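Local coordinates for protein putative protease (Parabacteroides distasonis ATCC 8503, PDB 3KD4) that is of unknown function but may act as an exported protease, at residues G302-E306 and K331-D335. Numbering follows the deposited sequence.
Sequences GIPSE and KATVD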
loop_
_atom_site.group_PDB
_atom_site.type_symbol
_atom_site.label_atom_id
_atom_site.label_comp_id
_atom_site.label_asym_id
_atom_site.label_seq_id
_atom_site.Cartn_x
_atom_site.Cartn_y
_atom_site.Cartn_z
ATOM N N GLY A 302 20.829 8.331 -21.960
ATOM C CA GLY A 302 22.178 8.037 -21.499
ATOM C C GLY A 302 22.276 7.786 -20.003
ATOM O O GLY A 302 23.368 7.856 -19.452
ATOM N N ILE A 303 21.147 7.512 -19.328
ATOM C CA ILE A 303 21.160 7.220 -17.874
ATOM C C ILE A 303 20.799 5.748 -17.702
ATOM O O ILE A 303 19.638 5.339 -17.921
ATOM C CB ILE A 303 20.191 8.116 -17.078
ATOM C CG1 ILE A 303 20.445 9.596 -17.389
ATOM C CG2 ILE A 303 20.288 7.856 -15.558
ATOM C CD1 ILE A 303 21.775 10.134 -16.901
ATOM N N PRO A 304 21.792 4.923 -17.346
ATOM C CA PRO A 304 21.460 3.517 -17.248
ATOM C C PRO A 304 20.414 3.313 -16.157
ATOM O O PRO A 304 20.616 3.764 -15.020
ATOM C CB PRO A 304 22.804 2.870 -16.905
ATOM C CG PRO A 304 23.800 3.832 -17.437
ATOM C CD PRO A 304 23.236 5.154 -17.148
ATOM N N SER A 305 19.308 2.670 -16.526
ATOM C CA SER A 305 18.139 2.552 -15.672
ATOM C C SER A 305 17.462 1.191 -15.812
ATOM O O SER A 305 17.553 0.505 -16.849
ATOM C CB SER A 305 17.109 3.666 -15.989
ATOM O OG SER A 305 17.701 4.965 -15.803
ATOM N N GLU A 306 16.760 0.809 -14.761
ATOM C CA GLU A 306 16.005 -0.448 -14.742
ATOM C C GLU A 306 14.754 -0.329 -13.873
ATOM O O GLU A 306 14.768 0.364 -12.851
ATOM C CB GLU A 306 16.877 -1.532 -14.117
ATOM C CG GLU A 306 17.494 -2.509 -15.053
ATOM C CD GLU A 306 18.103 -3.709 -14.291
ATOM O OE1 GLU A 306 19.088 -3.491 -13.577
ATOM O OE2 GLU A 306 17.555 -4.832 -14.402
ATOM N N LYS A 331 15.326 2.425 -10.960
ATOM C CA LYS A 331 16.684 2.710 -10.538
ATOM C C LYS A 331 17.366 3.480 -11.679
ATOM O O LYS A 331 17.294 3.045 -12.828
ATOM C CB LYS A 331 17.384 1.358 -10.306
ATOM C CG LYS A 331 18.866 1.350 -10.209
ATOM C CD LYS A 331 19.369 -0.060 -9.809
ATOM C CE LYS A 331 19.323 -1.117 -10.915
ATOM N NZ LYS A 331 20.584 -1.238 -11.701
ATOM N N ALA A 332 18.021 4.603 -11.361
ATOM C CA ALA A 332 18.800 5.384 -12.343
ATOM C C ALA A 332 20.228 5.555 -11.835
ATOM O O ALA A 332 20.445 5.975 -10.707
ATOM C CB ALA A 332 18.182 6.742 -12.590
ATOM N N THR A 333 21.199 5.215 -12.667
ATOM C CA THR A 333 22.606 5.360 -12.277
ATOM C C THR A 333 23.121 6.696 -12.798
ATOM O O THR A 333 23.189 6.889 -14.005
ATOM C CB THR A 333 23.445 4.240 -12.842
ATOM O OG1 THR A 333 22.851 3.006 -12.446
ATOM C CG2 THR A 333 24.902 4.315 -12.323
ATOM N N VAL A 334 23.430 7.608 -11.882
ATOM C CA VAL A 334 23.805 8.978 -12.206
ATOM C C VAL A 334 25.252 9.186 -11.734
ATOM O O VAL A 334 25.522 9.147 -10.523
ATOM C CB VAL A 334 22.846 9.959 -11.512
ATOM C CG1 VAL A 334 23.323 11.413 -11.644
ATOM C CG2 VAL A 334 21.381 9.755 -12.038
ATOM N N ASP A 335 26.184 9.352 -12.675
ATOM C CA ASP A 335 27.617 9.467 -12.318
ATOM C C ASP A 335 28.045 8.319 -11.373
ATOM O O ASP A 335 28.640 8.541 -10.320
ATOM C CB ASP A 335 27.914 10.824 -11.663
ATOM C CG ASP A 335 27.392 11.985 -12.461
ATOM O OD1 ASP A 335 27.504 11.966 -13.719
ATOM O OD2 ASP A 335 26.881 12.944 -11.830
#
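Glu306 and Lys331 form an antiparallel hydrogen-bonded pair, Lys331 N to Glu306 O at 2.9 Å and Glu306 N to Lys331 O. Thr333 N donates to Pro304 O at 2.8 Å, nearly straight (165° at the hydrogen), so bonding begins just before strand 305-312 proper. Packing is tight around the non-hydrogen-bonded pair Ser305 and Ala332, whose face is turned to helices 244-258 and 287-300. There buried Ile303 sets CG2 3.8 Å from buried Ala332 CB and 3.4 Å from Thr333 O, while Val248 flanks Ile303. Ser305 OG lies 3.7 Å from Ala332 CB and bonds back to Ile303 O at 2.9 Å, from above the carbonyl plane (57° out of it). With alanine replacing Ser305 the hydroxyl is gone, and the Ile303 carbonyl would probably lack this partner, leaving the turn into the strand freer to move. The other face is looser: partly exposed Lys331 and Glu306 run side by side, their side-chain carbons no nearer than 4.1 Å (Lys331 CE to Glu306 CB). Bends at both chi3 (75°) and chi4 bring NZ to 3.3 Å from Glu306 OE1, a salt bridge whose hydrogen bond is weak. Ser359 holds Glu306 OE2; Asp338 takes Thr333 OG1. Main-chain bonds and apolar contacts thus join adjacent inner strands of a five-stranded antiparallel sheet, charge pairing being a lesser addition.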